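Local coordinates for DNA processing protein DprA (Streptococcus pneumoniae, PDB 3UQZ) that binds single-stranded DNA cooperatively, protects it from nucleases and helps load the RecA recombinase onto it during natural transformation, at residues A[73-76]-A[77-80]; A[205-208]-A[209-212]; A[234-237]-A[238-242]; A[269-272]-A[273-277]. All blocks are in the same frame, centred on the assembly; numbering follows the deposited sequence.

In the fold
All four contacts are local, and together they sample the central sheet from one outer strand to the other. Contact 2, in the middle of helix 204-215, lies nearest the centre of the chain and combines backbone helix bonds with two arginines that leave it in different directions, one of them folding back to the preceding turn. Contact 3, with its centre about 13 Å from that of contact 2, ends helix 229-239 in a backbone motif beneath a surface salt-bridge network. The peripheral contacts both use an aspartate to hold backbone N-H groups: contact 1 in the turn leaving strand 73-75, contact 4 before helix 273-279, where Gln264 of the second subunit bonds to the loop.

Contact 1. Residues A[73-76]-A[77-80]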
ATOM      1  N   SER A  73     -11.772 -33.429  22.232  1.00 30.93           N
ATOM      2  CA  SER A  73     -10.452 -32.842  22.044  1.00 29.89           C
ATOM      3  C   SER A  73      -9.578 -33.669  21.117  1.00 34.59           C
ATOM      4  O   SER A  73      -9.959 -34.766  20.706  1.00 35.76           O
ATOM      5  CB  SER A  73      -9.758 -32.665  23.398  1.00 31.42           C
ATOM      6  OG  SER A  73      -9.713 -33.874  24.140  1.00 32.51           O
ATOM      7  N   PHE A  74      -8.414 -33.109  20.765  1.00 30.42           N
ATOM      8  CA  PHE A  74      -7.351 -33.720  19.973  1.00 29.94           C
ATOM      9  C   PHE A  74      -6.037 -33.058  20.365  1.00 33.64           C
ATOM     10  O   PHE A  74      -6.037 -31.895  20.781  1.00 32.24           O
ATOM     11  CB  PHE A  74      -7.615 -33.655  18.453  1.00 31.76           C
ATOM     12  CG  PHE A  74      -7.576 -32.285  17.808  1.00 33.18           C
ATOM     13  CD1 PHE A  74      -6.408 -31.811  17.213  1.00 35.50           C
ATOM     14  CD2 PHE A  74      -8.712 -31.473  17.782  1.00 34.22           C
ATOM     15  CE1 PHE A  74      -6.360 -30.534  16.640  1.00 35.28           C
ATOM     16  CE2 PHE A  74      -8.664 -30.199  17.200  1.00 36.61           C
ATOM     17  CZ  PHE A  74      -7.490 -29.743  16.629  1.00 34.28           C
ATOM     18  N   SER A  75      -4.928 -33.811  20.293  1.00 31.20           N
ATOM     19  CA  SER A  75      -3.607 -33.316  20.683  1.00 31.23           C
ATOM     20  C   SER A  75      -2.625 -33.377  19.525  1.00 35.41           C
ATOM     21  O   SER A  75      -2.927 -33.974  18.491  1.00 35.15           O
ATOM     22  CB  SER A  75      -3.067 -34.122  21.863  1.00 34.29           C
ATOM     23  OG  SER A  75      -2.722 -35.445  21.482  1.00 37.58           O
ATOM     24  N   ILE A  76      -1.420 -32.822  19.734  1.00 32.03           N
ATOM     25  CA  ILE A  76      -0.313 -32.841  18.782  1.00 32.21           C
ATOM     26  C   ILE A  76       0.147 -34.297  18.463  1.00 39.87           C
ATOM     27  O   ILE A  76       0.878 -34.502  17.499  1.00 41.35           O
ATOM     28  CB  ILE A  76       0.825 -31.890  19.270  1.00 34.44           C
ATOM     29  CG1 ILE A  76       1.758 -31.441  18.103  1.00 34.31           C
ATOM     30  CG2 ILE A  76       1.580 -32.459  20.477  1.00 33.91           C
ATOM     31  CD1 ILE A  76       2.432 -30.056  18.273  1.00 35.27           C
ATOM     32  N   LEU A  77      -0.307 -35.295  19.256  1.00 37.23           N
ATOM     33  CA  LEU A  77      -0.001 -36.723  19.075  1.00 37.20           C
ATOM     34  C   LEU A  77      -0.958 -37.390  18.078  1.00 42.64           C
ATOM     35  O   LEU A  77      -0.599 -38.395  17.463  1.00 42.55           O
ATOM     36  CB  LEU A  77      -0.032 -37.484  20.425  1.00 36.84           C
ATOM     37  CG  LEU A  77       0.962 -37.029  21.545  1.00 40.79           C
ATOM     38  CD1 LEU A  77       0.748 -37.832  22.831  1.00 40.50           C
ATOM     39  CD2 LEU A  77       2.444 -37.101  21.110  1.00 39.76           C
ATOM     40  N   ASP A  78      -2.165 -36.819  17.911  1.00 40.26           N
ATOM     41  CA  ASP A  78      -3.208 -37.306  17.010  1.00 40.61           C
ATOM     42  C   ASP A  78      -2.971 -36.971  15.545  1.00 47.41           C
ATOM     43  O   ASP A  78      -2.381 -35.942  15.225  1.00 47.93           O
ATOM     44  CB  ASP A  78      -4.595 -36.841  17.485  1.00 42.38           C
ATOM     45  CG  ASP A  78      -4.985 -37.380  18.861  1.00 49.17           C
ATOM     46  OD1 ASP A  78      -4.661 -38.558  19.158  1.00 50.24           O
ATOM     47  OD2 ASP A  78      -5.611 -36.633  19.638  1.00 49.96           O
ATOM     48  N   ASP A  79      -3.445 -37.864  14.661  1.00 45.74           N
ATOM     49  CA  ASP A  79      -3.331 -37.800  13.198  1.00 46.48           C
ATOM     50  C   ASP A  79      -4.035 -36.584  12.599  1.00 48.90           C
ATOM     51  O   ASP A  79      -3.579 -36.054  11.585  1.00 49.74           O
ATOM     52  CB  ASP A  79      -3.913 -39.079  12.543  1.00 49.98           C
ATOM     53  CG  ASP A  79      -3.689 -40.379  13.302  1.00 76.90           C
ATOM     54  OD1 ASP A  79      -4.272 -40.534  14.406  1.00 81.23           O
ATOM     55  OD2 ASP A  79      -2.992 -41.267  12.765  1.00 85.94           O
ATOM     56  N   CYS A  80      -5.159 -36.172  13.202  1.00 43.53           N
ATOM     57  CA  CYS A  80      -5.973 -35.064  12.722  1.00 43.03           C
ATOM     58  C   CYS A  80      -5.350 -33.685  12.958  1.00 45.35           C
ATOM     59  O   CYS A  80      -5.793 -32.703  12.346  1.00 46.74           O
ATOM     60  CB  CYS A  80      -7.385 -35.147  13.288  1.00 43.68           C
ATOM     61  SG  CYS A  80      -7.499 -34.699  15.031  1.00 48.10           S
TER
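Ser75 and Leu77 meet in the turn that leaves strand 73-75, and Phe74, just before it, packs on Cys80. The hydroxyl of Ser75 stands between the backbone N and the carbonyl carbon (chi1 70°), which brings Ser75 OG over the bend, where it accepts a hydrogen bond from Leu77 N at 3.3 Å. Ser75 OG also touches Leu77 CB at 3.5 Å and is hydrogen-bonded to Asn5 OD1. The isobutyl group of Leu77 carries on past this point to rest against Ile8 and Leu25 in the N-terminal helices 5-13 and 18-28.

Asp78 closes the bend twice. Asp78 N donates to Ser75 O over 3.0 Å, and the carboxylate reaches back so that OD2 takes the N-H of Ser75 along a nearly straight path (164°), approached from above the carboxylate plane. Asn5 ND2 also donates to OD2, so one asparagine ties both polar groups of the turn to helix 5-13.

On the strand side, Phe74 CB lies 3.6 Å from Cys80 SG, and the sulfur sits obliquely to the ring, 4.3 Å from the centroid of the Phe74 ring. Leu95 and Tyr97 of the neighbouring strand 94-99 pack on that ring too. The whole is a type I beta turn from Ser75 to Asp78 containing a serine ST turn, at an outer strand of the sheet in the Rossmann-like domain.

Contact 2. Residues A[205-208]-A[209-212]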
ATOM      1  N   PHE A 205      -6.032 -13.885  24.689  1.00 32.01           N
ATOM      2  CA  PHE A 205      -6.200 -13.327  23.351  1.00 31.87           C
ATOM      3  C   PHE A 205      -4.950 -13.293  22.481  1.00 36.53           C
ATOM      4  O   PHE A 205      -5.005 -13.908  21.412  1.00 37.37           O
ATOM      5  CB  PHE A 205      -7.053 -12.053  23.377  1.00 33.38           C
ATOM      6  CG  PHE A 205      -8.382 -12.351  24.042  1.00 34.89           C
ATOM      7  CD1 PHE A 205      -9.397 -12.999  23.344  1.00 37.40           C
ATOM      8  CD2 PHE A 205      -8.577 -12.086  25.396  1.00 37.31           C
ATOM      9  CE1 PHE A 205     -10.596 -13.335  23.974  1.00 38.97           C
ATOM     10  CE2 PHE A 205      -9.780 -12.424  26.026  1.00 40.40           C
ATOM     11  CZ  PHE A 205     -10.782 -13.039  25.310  1.00 38.53           C
ATOM     12  N   PRO A 206      -3.788 -12.727  22.921  1.00 31.98           N
ATOM     13  CA  PRO A 206      -2.560 -12.847  22.108  1.00 31.18           C
ATOM     14  C   PRO A 206      -2.171 -14.311  21.881  1.00 36.46           C
ATOM     15  O   PRO A 206      -1.680 -14.642  20.803  1.00 38.42           O
ATOM     16  CB  PRO A 206      -1.501 -12.143  22.961  1.00 32.43           C
ATOM     17  CG  PRO A 206      -2.262 -11.250  23.846  1.00 36.62           C
ATOM     18  CD  PRO A 206      -3.515 -11.980  24.170  1.00 32.55           C
ATOM     19  N   ALA A 207      -2.427 -15.184  22.883  1.00 32.50           N
ATOM     20  CA  ALA A 207      -2.146 -16.626  22.840  1.00 32.70           C
ATOM     21  C   ALA A 207      -2.979 -17.337  21.745  1.00 35.99           C
ATOM     22  O   ALA A 207      -2.442 -18.103  20.951  1.00 35.07           O
ATOM     23  CB  ALA A 207      -2.403 -17.245  24.210  1.00 33.19           C
ATOM     24  N   ARG A 208      -4.278 -17.053  21.720  1.00 33.46           N
ATOM     25  CA  ARG A 208      -5.304 -17.517  20.781  1.00 33.63           C
ATOM     26  C   ARG A 208      -4.902 -17.090  19.345  1.00 38.89           C
ATOM     27  O   ARG A 208      -5.053 -17.883  18.412  1.00 39.59           O
ATOM     28  CB  ARG A 208      -6.628 -16.852  21.212  1.00 32.64           C
ATOM     29  CG  ARG A 208      -7.879 -17.170  20.449  1.00 39.48           C
ATOM     30  CD  ARG A 208      -8.318 -16.131  19.419  1.00 36.23           C
ATOM     31  NE  ARG A 208      -7.997 -14.748  19.750  1.00 35.84           N
ATOM     32  CZ  ARG A 208      -8.890 -13.779  19.844  1.00 49.41           C
ATOM     33  NH1 ARG A 208     -10.174 -14.035  19.666  1.00 31.53           N
ATOM     34  NH2 ARG A 208      -8.507 -12.544  20.125  1.00 55.56           N
ATOM     35  N   ASN A 209      -4.366 -15.853  19.184  1.00 33.97           N
ATOM     36  CA  ASN A 209      -3.941 -15.297  17.894  1.00 33.04           C
ATOM     37  C   ASN A 209      -2.847 -16.096  17.193  1.00 35.77           C
ATOM     38  O   ASN A 209      -2.834 -16.166  15.958  1.00 36.75           O
ATOM     39  CB  ASN A 209      -3.540 -13.838  18.025  1.00 29.99           C
ATOM     40  CG  ASN A 209      -4.681 -12.910  18.328  1.00 50.37           C
ATOM     41  OD1 ASN A 209      -5.832 -13.114  17.921  1.00 40.01           O
ATOM     42  ND2 ASN A 209      -4.375 -11.838  19.027  1.00 46.43           N
ATOM     43  N   ARG A 210      -1.937 -16.688  17.979  1.00 29.54           N
ATOM     44  CA  ARG A 210      -0.837 -17.544  17.525  1.00 27.87           C
ATOM     45  C   ARG A 210      -1.405 -18.761  16.751  1.00 32.05           C
ATOM     46  O   ARG A 210      -0.855 -19.129  15.710  1.00 31.62           O
ATOM     47  CB  ARG A 210       0.024 -17.940  18.742  1.00 24.40           C
ATOM     48  CG  ARG A 210       0.476 -19.401  18.817  1.00 38.90           C
ATOM     49  CD  ARG A 210       1.038 -19.815  20.171  1.00 34.23           C
ATOM     50  NE  ARG A 210      -0.020 -19.828  21.178  1.00 44.11           N
ATOM     51  CZ  ARG A 210      -0.413 -20.904  21.848  1.00 53.78           C
ATOM     52  NH1 ARG A 210       0.185 -22.070  21.656  1.00 24.52           N
ATOM     53  NH2 ARG A 210      -1.398 -20.816  22.727  1.00 49.30           N
ATOM     54  N   ILE A 211      -2.546 -19.330  17.237  1.00 28.33           N
ATOM     55  CA  ILE A 211      -3.262 -20.466  16.634  1.00 27.32           C
ATOM     56  C   ILE A 211      -3.959 -20.023  15.337  1.00 33.78           C
ATOM     57  O   ILE A 211      -3.848 -20.730  14.336  1.00 34.46           O
ATOM     58  CB  ILE A 211      -4.246 -21.142  17.640  1.00 29.79           C
ATOM     59  CG1 ILE A 211      -3.524 -21.555  18.936  1.00 28.84           C
ATOM     60  CG2 ILE A 211      -4.984 -22.341  16.995  1.00 30.93           C
ATOM     61  CD1 ILE A 211      -4.440 -21.841  20.132  1.00 29.76           C
ATOM     62  N   ILE A 212      -4.671 -18.856  15.355  1.00 30.33           N
ATOM     63  CA  ILE A 212      -5.343 -18.285  14.177  1.00 29.73           C
ATOM     64  C   ILE A 212      -4.341 -18.188  13.018  1.00 34.85           C
ATOM     65  O   ILE A 212      -4.614 -18.711  11.937  1.00 35.01           O
ATOM     66  CB  ILE A 212      -6.010 -16.907  14.477  1.00 32.33           C
ATOM     67  CG1 ILE A 212      -7.175 -17.033  15.490  1.00 31.75           C
ATOM     68  CG2 ILE A 212      -6.485 -16.219  13.176  1.00 32.49           C
ATOM     69  CD1 ILE A 212      -7.702 -15.743  15.991  1.00 32.23           C
TER
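Helix 204-215, the helix that leads into strand 218-222 of the Rossmann-like sheet, joins Phe205 to Asn209 and Arg208 to Ile212 through ordinary i to i+4 bonds. Asn209 N donates to Phe205 O at 3.0 Å, and three residues further on, Ile212 N donates to Arg208 O at 3.2 Å.

The side chains along this part of the helix are arranged around two arginines that leave it in different directions. Arg208 starts with CG trans to its own N (chi1 -178°), then bends at chi2 and chi3. Its methylene CD thereby comes alongside Ile212, 3.5 Å from CD1, the two chains pointing the same way, while Val164 of strand 161-164 backs them both. Farther out, Phe205 CD1 lies over one face of the Arg208 guanidinium, offset toward its rim. Asn209 approaches the same guanidinium with its amide only 21° from parallel, and Arg208 NH2 has Arg115 NH2 close by.

Arg210 turns to the other flank. Its guanidinium has Ile211 CG1 over the centre of one face, its NH1 bonds to Asp90 O, and its NH2 forms a salt bridge with Glu193. The bend at chi3 (68°) folds the chain back on the preceding turn, where Arg210 NE donates to Ala207 O across 3.0 Å, with the acceptor 28° out of the guanidinium plane.

Contact 3. Residues A[234-237]-A[238-242]; sequences CERA and MEEGR
Ala237 and Arg242 hold the tight inner side of this contact, whereas Arg236, Glu239 and Glu240 make up its looser outer side. Within, the methyl of Ala237 is buried against Val219 of strand 218-222, and its carbonyl is gripped as the helix ends. Arg242 N donates to Ala237 O over 2.9 Å. Arg242 CB is tucked 3.3 Å from Ala237 O. Arg242 then bends away at chi2 and chi3, and Arg242 NH1 reaches Glu240 O at 3.1 Å while NE and NH2 bond to Cys216 O and Gly214 O.

Outside, the links are ionic and less directional. Arg236 bends at chi2 (78°) and runs forward over the last turn, crossing Glu239 at about a right angle; Arg236 NH1 forms a salt bridge with Glu239 OE1 at 3.4 Å. Glu240 OE2 lies over one face of the Arg236 guanidinium, 3.1 Å from NH2, with no N-H aimed at it, so the attraction is one of charge; OE2 also accepts from Tyr89 N.

Gly241, at positive phi, donates to Met238 O. Together with the Arg242 to Ala237 bond this is a Schellman motif, ending the helix of a beta-alpha-beta unit between strands 218-222 and 243-246.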
ATOM      1  N   CYS A 234       0.191 -10.213  12.727  1.00 40.91           N
ATOM      2  CA  CYS A 234       0.770 -10.146  11.379  1.00 40.26           C
ATOM      3  C   CYS A 234       2.286 -10.124  11.387  1.00 47.73           C
ATOM      4  O   CYS A 234       2.921 -10.787  10.560  1.00 48.03           O
ATOM      5  CB  CYS A 234       0.199  -8.970  10.601  1.00 39.35           C
ATOM      6  SG  CYS A 234      -1.562  -9.134  10.229  1.00 42.58           S
ATOM      7  N   GLU A 235       2.871  -9.366  12.317  1.00 46.39           N
ATOM      8  CA  GLU A 235       4.318  -9.306  12.465  1.00 47.72           C
ATOM      9  C   GLU A 235       4.858 -10.692  12.854  1.00 53.06           C
ATOM     10  O   GLU A 235       5.838 -11.140  12.262  1.00 52.03           O
ATOM     11  CB  GLU A 235       4.730  -8.203  13.457  1.00 49.37           C
ATOM     12  CG  GLU A 235       4.549  -6.799  12.889  1.00 61.11           C
ATOM     13  CD  GLU A 235       4.954  -5.623  13.764  1.00 89.91           C
ATOM     14  OE1 GLU A 235       4.744  -5.681  14.999  1.00 85.41           O
ATOM     15  OE2 GLU A 235       5.445  -4.618  13.200  1.00 87.64           O
ATOM     16  N   ARG A 236       4.166 -11.405  13.769  1.00 51.80           N
ATOM     17  CA  ARG A 236       4.551 -12.764  14.158  1.00 52.82           C
ATOM     18  C   ARG A 236       4.258 -13.781  13.020  1.00 57.38           C
ATOM     19  O   ARG A 236       5.025 -14.730  12.850  1.00 56.83           O
ATOM     20  CB  ARG A 236       3.905 -13.172  15.502  1.00 56.21           C
ATOM     21  CG  ARG A 236       4.424 -14.499  16.109  1.00 72.08           C
ATOM     22  CD  ARG A 236       5.773 -14.358  16.804  1.00 83.34           C
ATOM     23  NE  ARG A 236       6.312 -15.644  17.248  1.00 91.32           N
ATOM     24  CZ  ARG A 236       7.157 -16.395  16.546  1.00107.75           C
ATOM     25  NH1 ARG A 236       7.565 -15.995  15.345  1.00 97.30           N
ATOM     26  NH2 ARG A 236       7.600 -17.543  17.032  1.00 94.01           N
ATOM     27  N   ALA A 237       3.183 -13.555  12.219  1.00 53.96           N
ATOM     28  CA  ALA A 237       2.851 -14.416  11.069  1.00 52.87           C
ATOM     29  C   ALA A 237       3.941 -14.303   9.993  1.00 57.02           C
ATOM     30  O   ALA A 237       4.279 -15.308   9.360  1.00 56.78           O
ATOM     31  CB  ALA A 237       1.496 -14.048  10.486  1.00 53.06           C
HETATM   32  N   MSE A 238       4.501 -13.088   9.808  1.00 53.11           N
HETATM   33  CA  MSE A 238       5.582 -12.807   8.865  1.00 52.66           C
HETATM   34  C   MSE A 238       6.869 -13.515   9.320  1.00 60.00           C
HETATM   35  O   MSE A 238       7.603 -14.050   8.487  1.00 60.91           O
HETATM   36  CB  MSE A 238       5.789 -11.295   8.736  1.00 54.17           C
HETATM   37  CG  MSE A 238       5.466 -10.768   7.342  1.00 60.13           C
HETATM   38 SE   MSE A 238       4.761  -8.935   7.292  0.65 66.37          SE
HETATM   39  CE  MSE A 238       5.501  -8.404   5.615  1.00 62.70           C
ATOM     40  N   GLU A 239       7.093 -13.581  10.649  1.00 57.46           N
ATOM     41  CA  GLU A 239       8.227 -14.275  11.271  1.00 57.49           C
ATOM     42  C   GLU A 239       8.099 -15.799  11.087  1.00 60.61           C
ATOM     43  O   GLU A 239       9.115 -16.486  11.018  1.00 61.76           O
ATOM     44  CB  GLU A 239       8.328 -13.929  12.768  1.00 59.16           C
ATOM     45  CG  GLU A 239       8.907 -12.552  13.069  1.00 72.79           C
ATOM     46  CD  GLU A 239       8.546 -11.951  14.420  1.00 99.60           C
ATOM     47  OE1 GLU A 239       8.407 -12.708  15.411  1.00 98.68           O
ATOM     48  OE2 GLU A 239       8.428 -10.707  14.493  1.00 94.00           O
ATOM     49  N   GLU A 240       6.858 -16.319  10.996  1.00 54.91           N
ATOM     50  CA  GLU A 240       6.574 -17.743  10.781  1.00 53.44           C
ATOM     51  C   GLU A 240       6.592 -18.117   9.276  1.00 55.83           C
ATOM     52  O   GLU A 240       6.322 -19.269   8.923  1.00 56.04           O
ATOM     53  CB  GLU A 240       5.237 -18.150  11.444  1.00 54.49           C
ATOM     54  CG  GLU A 240       5.255 -18.207  12.966  1.00 62.05           C
ATOM     55  CD  GLU A 240       6.013 -19.338  13.645  1.00 81.37           C
ATOM     56  OE1 GLU A 240       6.445 -20.292  12.955  1.00 86.84           O
ATOM     57  OE2 GLU A 240       6.146 -19.276  14.889  1.00 63.79           O
ATOM     58  N   GLY A 241       6.920 -17.143   8.422  1.00 50.14           N
ATOM     59  CA  GLY A 241       6.992 -17.309   6.971  1.00 48.51           C
ATOM     60  C   GLY A 241       5.655 -17.331   6.257  1.00 49.22           C
ATOM     61  O   GLY A 241       5.576 -17.795   5.115  1.00 48.63           O
ATOM     62  N   ARG A 242       4.594 -16.808   6.910  1.00 43.32           N
ATOM     63  CA  ARG A 242       3.243 -16.758   6.343  1.00 41.95           C
ATOM     64  C   ARG A 242       3.010 -15.444   5.588  1.00 43.32           C
ATOM     65  O   ARG A 242       3.567 -14.406   5.955  1.00 41.82           O
ATOM     66  CB  ARG A 242       2.158 -16.963   7.432  1.00 41.22           C
ATOM     67  CG  ARG A 242       2.376 -18.121   8.422  1.00 45.79           C
ATOM     68  CD  ARG A 242       2.415 -19.488   7.756  1.00 53.69           C
ATOM     69  NE  ARG A 242       1.853 -20.538   8.608  1.00 60.49           N
ATOM     70  CZ  ARG A 242       2.558 -21.265   9.472  1.00 74.70           C
ATOM     71  NH1 ARG A 242       3.861 -21.051   9.624  1.00 67.32           N
ATOM     72  NH2 ARG A 242       1.968 -22.211  10.189  1.00 52.82           N
TER

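Contact 4. Residues A[269-272]-A[273-277]; sequences LVTS and GQDVL
Asp275 and Thr271 meet because their first torsions turn both polar groups toward each other: the aspartate has CG opposite its carbonyl carbon (chi1 -79°), and the threonine holds OG1 tucked over the backbone, flanked by N and C (67°). Thr271 N meets Asp275 OD2 at 2.8 Å on the anti side, close to the carboxylate plane, and Thr271 OG1 reaches the same OD2 at 2.7 Å from above that plane. Gln264 of the second subunit adds a weak bond to OD2. The threonine's pair of bonds should fix the rotation of the carboxylate and probably favours its charged form.

Ser272 is the N-cap of helix 273-279. Ser272 OG accepts a weak bond from Asp275 N at 3.4 Å, and Ser272 O takes a second weak one from the same N-H. Beneath, Val270 CG1 packs on Asp275 CB at 3.8 Å and on Val276 CG2 at 4.0 Å.

Both valines lie on Phe245 of strand 243-246, and Val270 is backbone-bonded to Ala246. Lys127 of helix 119-130 holds Thr271 O, and the partner chain's Gln264 bonds to Leu269 O. The loop joining strand 268-269 to helix 273-279 thus lies against helix 257-264 of the second subunit.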
ATOM      1  N   LEU A 269      -0.484  -5.707  -0.784  1.00 36.04           N
ATOM      2  CA  LEU A 269      -1.650  -4.827  -0.760  1.00 35.22           C
ATOM      3  C   LEU A 269      -2.734  -5.553  -1.543  1.00 38.32           C
ATOM      4  O   LEU A 269      -2.478  -5.981  -2.673  1.00 38.27           O
ATOM      5  CB  LEU A 269      -1.331  -3.456  -1.415  1.00 34.75           C
ATOM      6  CG  LEU A 269      -2.426  -2.367  -1.326  1.00 37.96           C
ATOM      7  CD1 LEU A 269      -1.818  -0.992  -1.337  1.00 37.96           C
ATOM      8  CD2 LEU A 269      -3.432  -2.478  -2.453  1.00 37.39           C
ATOM      9  N   VAL A 270      -3.932  -5.699  -0.955  1.00 34.10           N
ATOM     10  CA  VAL A 270      -5.047  -6.393  -1.619  1.00 33.87           C
ATOM     11  C   VAL A 270      -6.288  -5.505  -1.745  1.00 40.87           C
ATOM     12  O   VAL A 270      -6.599  -4.748  -0.829  1.00 41.28           O
ATOM     13  CB  VAL A 270      -5.354  -7.821  -1.052  1.00 36.41           C
ATOM     14  CG1 VAL A 270      -4.176  -8.773  -1.267  1.00 35.87           C
ATOM     15  CG2 VAL A 270      -5.774  -7.787   0.419  1.00 35.67           C
ATOM     16  N   THR A 271      -6.980  -5.585  -2.892  1.00 39.31           N
ATOM     17  CA  THR A 271      -8.188  -4.793  -3.194  1.00 39.52           C
ATOM     18  C   THR A 271      -9.408  -5.688  -3.431  1.00 44.67           C
ATOM     19  O   THR A 271     -10.541  -5.204  -3.411  1.00 45.13           O
ATOM     20  CB  THR A 271      -7.948  -3.848  -4.400  1.00 42.15           C
ATOM     21  OG1 THR A 271      -7.780  -4.622  -5.584  1.00 39.94           O
ATOM     22  CG2 THR A 271      -6.737  -2.938  -4.209  1.00 37.53           C
ATOM     23  N   SER A 272      -9.171  -6.985  -3.681  1.00 41.31           N
ATOM     24  CA  SER A 272     -10.225  -7.975  -3.924  1.00 40.87           C
ATOM     25  C   SER A 272      -9.783  -9.372  -3.455  1.00 45.63           C
ATOM     26  O   SER A 272      -8.613  -9.563  -3.102  1.00 44.44           O
ATOM     27  CB  SER A 272     -10.572  -8.010  -5.412  1.00 42.04           C
ATOM     28  OG  SER A 272      -9.430  -8.300  -6.201  1.00 47.31           O
ATOM     29  N   GLY A 273     -10.715 -10.331  -3.500  1.00 42.89           N
ATOM     30  CA  GLY A 273     -10.459 -11.732  -3.196  1.00 42.61           C
ATOM     31  C   GLY A 273      -9.558 -12.343  -4.246  1.00 47.11           C
ATOM     32  O   GLY A 273      -8.741 -13.214  -3.937  1.00 48.20           O
ATOM     33  N   GLN A 274      -9.673 -11.845  -5.492  1.00 42.82           N
ATOM     34  CA  GLN A 274      -8.856 -12.253  -6.632  1.00 42.39           C
ATOM     35  C   GLN A 274      -7.386 -11.917  -6.398  1.00 44.30           C
ATOM     36  O   GLN A 274      -6.520 -12.695  -6.793  1.00 44.33           O
ATOM     37  CB  GLN A 274      -9.360 -11.590  -7.911  1.00 44.21           C
ATOM     38  CG  GLN A 274      -9.731 -12.578  -9.007  1.00 80.69           C
ATOM     39  CD  GLN A 274     -10.415 -11.852 -10.139  1.00116.11           C
ATOM     40  OE1 GLN A 274      -9.775 -11.362 -11.083  1.00113.10           O
ATOM     41  NE2 GLN A 274     -11.739 -11.748 -10.061  1.00112.51           N
ATOM     42  N   ASP A 275      -7.108 -10.780  -5.727  1.00 39.66           N
ATOM     43  CA  ASP A 275      -5.754 -10.351  -5.369  1.00 38.97           C
ATOM     44  C   ASP A 275      -5.138 -11.334  -4.378  1.00 42.54           C
ATOM     45  O   ASP A 275      -3.951 -11.609  -4.468  1.00 42.33           O
ATOM     46  CB  ASP A 275      -5.767  -8.932  -4.761  1.00 40.91           C
ATOM     47  CG  ASP A 275      -5.871  -7.771  -5.736  1.00 47.27           C
ATOM     48  OD1 ASP A 275      -5.786  -8.006  -6.961  1.00 49.31           O
ATOM     49  OD2 ASP A 275      -5.998  -6.624  -5.275  1.00 49.17           O
ATOM     50  N   VAL A 276      -5.954 -11.867  -3.442  1.00 39.99           N
ATOM     51  CA  VAL A 276      -5.549 -12.852  -2.427  1.00 40.16           C
ATOM     52  C   VAL A 276      -5.268 -14.187  -3.117  1.00 44.46           C
ATOM     53  O   VAL A 276      -4.180 -14.741  -2.959  1.00 44.99           O
ATOM     54  CB  VAL A 276      -6.602 -12.999  -1.277  1.00 43.26           C
ATOM     55  CG1 VAL A 276      -6.178 -14.068  -0.259  1.00 42.58           C
ATOM     56  CG2 VAL A 276      -6.868 -11.659  -0.583  1.00 42.51           C
ATOM     57  N   LEU A 277      -6.236 -14.673  -3.906  1.00 40.32           N
ATOM     58  CA  LEU A 277      -6.150 -15.933  -4.641  1.00 39.84           C
ATOM     59  C   LEU A 277      -4.955 -15.979  -5.574  1.00 48.22           C
ATOM     60  O   LEU A 277      -4.314 -17.028  -5.683  1.00 49.56           O
ATOM     61  CB  LEU A 277      -7.460 -16.235  -5.382  1.00 38.82           C
ATOM     62  CG  LEU A 277      -8.692 -16.469  -4.506  1.00 42.31           C
ATOM     63  CD1 LEU A 277      -9.917 -16.623  -5.345  1.00 42.13           C
ATOM     64  CD2 LEU A 277      -8.530 -17.686  -3.604  1.00 44.01           C
TER